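Local coordinates for protein malate dehydrogenase (Porphyromonas gingivalis, PDB 3FI9) that probably catalyses the NAD-dependent interconversion of malate and oxaloacetate, at residues 98-110 with 126-140. Sequence-based numbering, arbitrary orientation.
Sequences LKGNAEIAAQLGK and FNPADITGLVTLIYS
With CG beside its own backbone N (chi1 -79°), Y139 turns one ring face to A106, whose CB lies 3.7 Å from the ring centroid in a CH-pi contact. V135, its CG1 anti to the backbone N (chi1 167°), drives that methyl against the A106 backbone, where CG1 lies only 3.5 Å from A106 CA, a tight fit. K110 runs extended alongside the tyrosine, pointing the same way, while the phenol OH is hydrogen-bonded to the I322 carbonyl. How small residues let two helices draw close is plain here: the axes of 98-110 and 129-140 approach to 7.1 Å, crossing at -30°, with A102, A105, A106 and G109 at the seam. G109 and S140 bring their CA atoms to 3.8 Å, and S140 CA offers a CA-H...O contact to G109 O. Both helices belong to the Rossmann-type NAD-binding domain and pack side by side against its parallel sheet, where L108, T132 and T136 all touch I124 on strand 121-124. At the N-terminal end of helix 129-140 the chain emerging from that strand holds residues predicted to bind the cofactor. There F126 lays its ring edge toward N101 O, with CZ 4.1 Å from A105 CB, and T132 OG1 donates to F126 O over 2.7 Å, a bond consistent with holding the turn into the helix. N127 OD1 accepts from A129 N in an Asx turn, which would help orient an amide predicted to bind substrate, close to the likely proton acceptor H182. P128, preceded by a cis peptide, occupies the N-cap position and meets L98 CD1 through its CG at 4.0 Å.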
loop_
_atom_site.group_PDB
_atom_site.type_symbol
_atom_site.label_atom_id
_atom_site.label_comp_id
_atom_site.label_asym_id
_atom_site.label_seq_id
_atom_site.Cartn_x
_atom_site.Cartn_y
_atom_site.Cartn_z
ATOM N N LEU A 98 25.189 6.463 -13.685
ATOM C CA LEU A 98 24.605 6.535 -15.009
ATOM C C LEU A 98 24.873 5.247 -15.774
ATOM O O LEU A 98 23.955 4.603 -16.281
ATOM C CB LEU A 98 25.211 7.711 -15.769
ATOM C CG LEU A 98 24.857 7.824 -17.252
ATOM C CD1 LEU A 98 23.351 7.910 -17.436
ATOM C CD2 LEU A 98 25.589 9.040 -17.864
ATOM N N LYS A 99 26.143 4.879 -15.836
ATOM C CA LYS A 99 26.577 3.650 -16.477
ATOM C C LYS A 99 25.980 2.418 -15.796
ATOM O O LYS A 99 25.533 1.482 -16.463
ATOM C CB LYS A 99 28.120 3.556 -16.444
ATOM C CG LYS A 99 28.683 2.410 -17.283
ATOM C CD LYS A 99 30.195 2.548 -17.428
ATOM C CE LYS A 99 30.734 1.547 -18.447
ATOM N NZ LYS A 99 30.174 0.176 -18.245
ATOM N N GLY A 100 25.995 2.419 -14.468
ATOM C CA GLY A 100 25.449 1.313 -13.708
ATOM C C GLY A 100 23.978 1.096 -14.007
ATOM O O GLY A 100 23.541 -0.036 -14.267
ATOM N N ASN A 101 23.198 2.170 -14.014
ATOM C CA ASN A 101 21.767 2.010 -14.323
ATOM C C ASN A 101 21.497 1.724 -15.799
ATOM O O ASN A 101 20.553 0.976 -16.142
ATOM C CB ASN A 101 20.975 3.247 -13.885
ATOM C CG ASN A 101 20.831 3.316 -12.412
ATOM O OD1 ASN A 101 20.180 2.464 -11.812
ATOM N ND2 ASN A 101 21.461 4.314 -11.799
ATOM N N ALA A 102 22.305 2.314 -16.680
ATOM C CA ALA A 102 22.147 1.988 -18.098
ATOM C C ALA A 102 22.418 0.502 -18.332
ATOM O O ALA A 102 21.705 -0.149 -19.130
ATOM C CB ALA A 102 23.034 2.844 -18.977
ATOM N N GLU A 103 23.441 -0.027 -17.661
ATOM C CA GLU A 103 23.784 -1.469 -17.775
ATOM C C GLU A 103 22.688 -2.381 -17.211
ATOM O O GLU A 103 22.420 -3.434 -17.766
ATOM C CB GLU A 103 25.093 -1.829 -17.056
ATOM C CG GLU A 103 26.353 -1.102 -17.543
ATOM C CD GLU A 103 26.793 -1.505 -18.935
ATOM O OE1 GLU A 103 26.026 -2.176 -19.643
ATOM O OE2 GLU A 103 27.923 -1.131 -19.326
ATOM N N ILE A 104 22.085 -2.022 -16.087
ATOM C CA ILE A 104 21.023 -2.908 -15.582
ATOM C C ILE A 104 19.838 -2.828 -16.523
ATOM O O ILE A 104 19.177 -3.823 -16.766
ATOM C CB ILE A 104 20.548 -2.570 -14.159
ATOM C CG1 ILE A 104 21.728 -2.530 -13.215
ATOM C CG2 ILE A 104 19.630 -3.688 -13.654
ATOM C CD1 ILE A 104 21.428 -1.684 -11.937
ATOM N N ALA A 105 19.604 -1.651 -17.095
ATOM C CA ALA A 105 18.517 -1.499 -18.061
ATOM C C ALA A 105 18.812 -2.333 -19.313
ATOM O O ALA A 105 17.921 -2.956 -19.860
ATOM C CB ALA A 105 18.324 -0.029 -18.455
ATOM N N ALA A 106 20.061 -2.368 -19.775
ATOM C CA ALA A 106 20.364 -3.222 -20.991
ATOM C C ALA A 106 20.142 -4.710 -20.727
ATOM O O ALA A 106 19.569 -5.467 -21.556
ATOM C CB ALA A 106 21.792 -3.015 -21.472
ATOM N N GLN A 107 20.623 -5.132 -19.579
ATOM C CA GLN A 107 20.432 -6.510 -19.129
ATOM C C GLN A 107 18.973 -6.855 -18.983
ATOM O O GLN A 107 18.591 -7.966 -19.310
ATOM C CB GLN A 107 21.182 -6.785 -17.810
ATOM C CG GLN A 107 21.161 -8.275 -17.437
ATOM C CD GLN A 107 21.920 -9.139 -18.466
ATOM O OE1 GLN A 107 23.066 -8.847 -18.795
ATOM N NE2 GLN A 107 21.270 -10.187 -18.985
ATOM N N LEU A 108 18.130 -5.921 -18.517
ATOM C CA LEU A 108 16.699 -6.225 -18.457
ATOM C C LEU A 108 16.118 -6.408 -19.851
ATOM O O LEU A 108 15.364 -7.338 -20.094
ATOM C CB LEU A 108 15.916 -5.140 -17.716
ATOM C CG LEU A 108 14.378 -5.209 -17.707
ATOM C CD1 LEU A 108 13.904 -6.541 -17.122
ATOM C CD2 LEU A 108 13.909 -4.034 -16.834
ATOM N N GLY A 109 16.479 -5.522 -20.778
ATOM C CA GLY A 109 16.107 -5.738 -22.173
ATOM C C GLY A 109 16.551 -7.105 -22.733
ATOM O O GLY A 109 15.764 -7.828 -23.343
ATOM N N LYS A 110 17.817 -7.448 -22.582
ATOM C CA LYS A 110 18.325 -8.732 -23.106
ATOM C C LYS A 110 17.515 -9.923 -22.534
ATOM O O LYS A 110 17.187 -10.903 -23.226
ATOM C CB LYS A 110 19.794 -8.886 -22.712
ATOM C CG LYS A 110 20.775 -7.876 -23.331
ATOM C CD LYS A 110 22.120 -8.010 -22.602
ATOM C CE LYS A 110 23.151 -6.997 -23.088
ATOM N NZ LYS A 110 24.546 -7.334 -22.660
ATOM N N PHE A 126 13.106 3.221 -12.583
ATOM C CA PHE A 126 14.369 3.601 -12.003
ATOM C C PHE A 126 15.114 4.642 -12.859
ATOM O O PHE A 126 15.038 4.664 -14.093
ATOM C CB PHE A 126 15.226 2.383 -11.611
ATOM C CG PHE A 126 15.617 1.474 -12.768
ATOM C CD1 PHE A 126 16.803 1.683 -13.471
ATOM C CD2 PHE A 126 14.839 0.386 -13.100
ATOM C CE1 PHE A 126 17.183 0.810 -14.505
ATOM C CE2 PHE A 126 15.208 -0.491 -14.138
ATOM C CZ PHE A 126 16.382 -0.260 -14.854
ATOM N N ASN A 127 15.776 5.561 -12.179
ATOM C CA ASN A 127 16.378 6.688 -12.869
ATOM C C ASN A 127 17.786 6.403 -13.366
ATOM O O ASN A 127 18.438 5.487 -12.881
ATOM C CB ASN A 127 16.340 7.926 -11.980
ATOM C CG ASN A 127 15.063 8.716 -12.177
ATOM O OD1 ASN A 127 14.568 8.847 -13.302
ATOM N ND2 ASN A 127 14.505 9.207 -11.101
ATOM N N PRO A 128 18.251 7.190 -14.345
ATOM C CA PRO A 128 17.487 8.274 -14.980
ATOM C C PRO A 128 16.538 7.699 -16.039
ATOM O O PRO A 128 17.007 7.124 -17.020
ATOM C CB PRO A 128 18.583 9.132 -15.620
ATOM C CG PRO A 128 19.703 8.167 -15.897
ATOM C CD PRO A 128 19.657 7.127 -14.820
ATOM N N ALA A 129 15.220 7.826 -15.836
ATOM C CA ALA A 129 14.241 7.091 -16.674
ATOM C C ALA A 129 14.264 7.369 -18.178
ATOM O O ALA A 129 13.944 6.479 -18.972
ATOM C CB ALA A 129 12.781 7.212 -16.095
ATOM N N ASP A 130 14.689 8.568 -18.593
ATOM C CA ASP A 130 14.885 8.816 -20.039
ATOM C C ASP A 130 15.922 7.880 -20.658
ATOM O O ASP A 130 15.841 7.549 -21.833
ATOM C CB ASP A 130 15.294 10.270 -20.358
ATOM C CG ASP A 130 16.432 10.763 -19.481
ATOM O OD1 ASP A 130 16.242 10.775 -18.246
ATOM O OD2 ASP A 130 17.503 11.163 -20.021
ATOM N N ILE A 131 16.922 7.500 -19.881
ATOM C CA ILE A 131 17.980 6.637 -20.388
ATOM C C ILE A 131 17.550 5.218 -20.167
ATOM O O ILE A 131 17.554 4.416 -21.094
ATOM C CB ILE A 131 19.321 6.852 -19.682
ATOM C CG1 ILE A 131 19.964 8.188 -20.089
ATOM C CG2 ILE A 131 20.296 5.676 -19.987
ATOM C CD1 ILE A 131 20.179 8.366 -21.580
ATOM N N THR A 132 17.152 4.895 -18.935
ATOM C CA THR A 132 16.825 3.498 -18.608
ATOM C C THR A 132 15.679 2.961 -19.435
ATOM O O THR A 132 15.700 1.814 -19.928
ATOM C CB THR A 132 16.533 3.319 -17.101
ATOM O OG1 THR A 132 15.462 4.201 -16.702
ATOM C CG2 THR A 132 17.778 3.666 -16.296
ATOM N N GLY A 133 14.641 3.776 -19.580
ATOM C CA GLY A 133 13.566 3.388 -20.429
ATOM C C GLY A 133 14.002 3.214 -21.880
ATOM O O GLY A 133 13.541 2.273 -22.554
ATOM N N LEU A 134 14.858 4.105 -22.391
ATOM C CA LEU A 134 15.239 3.990 -23.836
ATOM C C LEU A 134 16.147 2.766 -24.072
ATOM O O LEU A 134 16.018 2.036 -25.061
ATOM C CB LEU A 134 15.949 5.276 -24.290
ATOM C CG LEU A 134 16.572 5.345 -25.685
ATOM C CD1 LEU A 134 15.507 5.181 -26.732
ATOM C CD2 LEU A 134 17.287 6.716 -25.887
ATOM N N VAL A 135 17.053 2.533 -23.133
ATOM C CA VAL A 135 17.958 1.388 -23.236
ATOM C C VAL A 135 17.159 0.105 -23.138
ATOM O O VAL A 135 17.363 -0.841 -23.914
ATOM C CB VAL A 135 18.983 1.400 -22.098
ATOM C CG1 VAL A 135 19.706 0.054 -22.016
ATOM C CG2 VAL A 135 19.995 2.559 -22.279
ATOM N N THR A 136 16.230 0.046 -22.188
ATOM C CA THR A 136 15.398 -1.162 -22.138
ATOM C C THR A 136 14.654 -1.418 -23.429
ATOM O O THR A 136 14.619 -2.560 -23.899
ATOM C CB THR A 136 14.413 -1.166 -20.938
ATOM O OG1 THR A 136 15.147 -1.219 -19.732
ATOM C CG2 THR A 136 13.511 -2.394 -20.977
ATOM N N LEU A 137 13.986 -0.388 -23.983
ATOM C CA LEU A 137 13.294 -0.519 -25.258
ATOM C C LEU A 137 14.211 -1.091 -26.350
ATOM O O LEU A 137 13.861 -2.046 -27.054
ATOM C CB LEU A 137 12.755 0.863 -25.708
ATOM C CG LEU A 137 11.994 0.936 -27.022
ATOM C CD1 LEU A 137 10.911 -0.157 -27.124
ATOM C CD2 LEU A 137 11.452 2.369 -27.342
ATOM N N ILE A 138 15.388 -0.495 -26.489
ATOM C CA ILE A 138 16.321 -0.884 -27.541
ATOM C C ILE A 138 16.787 -2.350 -27.426
ATOM O O ILE A 138 16.644 -3.138 -28.383
ATOM C CB ILE A 138 17.514 0.060 -27.566
ATOM C CG1 ILE A 138 17.047 1.439 -28.048
ATOM C CG2 ILE A 138 18.594 -0.508 -28.483
ATOM C CD1 ILE A 138 18.111 2.519 -27.854
ATOM N N TYR A 139 17.235 -2.739 -26.237
ATOM C CA TYR A 139 17.670 -4.116 -26.021
ATOM C C TYR A 139 16.543 -5.171 -25.953
ATOM O O TYR A 139 16.792 -6.369 -26.177
ATOM C CB TYR A 139 18.503 -4.195 -24.780
ATOM C CG TYR A 139 19.928 -3.732 -24.977
ATOM C CD1 TYR A 139 20.275 -2.397 -24.792
ATOM C CD2 TYR A 139 20.924 -4.628 -25.329
ATOM C CE1 TYR A 139 21.580 -1.957 -24.951
ATOM C CE2 TYR A 139 22.237 -4.199 -25.508
ATOM C CZ TYR A 139 22.562 -2.859 -25.321
ATOM O OH TYR A 139 23.873 -2.390 -25.471
ATOM N N SER A 140 15.319 -4.746 -25.646
ATOM C CA SER A 140 14.229 -5.698 -25.435
ATOM C C SER A 140 13.690 -6.232 -26.762
ATOM O O SER A 140 13.019 -7.268 -26.792
ATOM C CB SER A 140 13.063 -5.008 -24.716
ATOM O OG SER A 140 12.359 -4.120 -25.614
#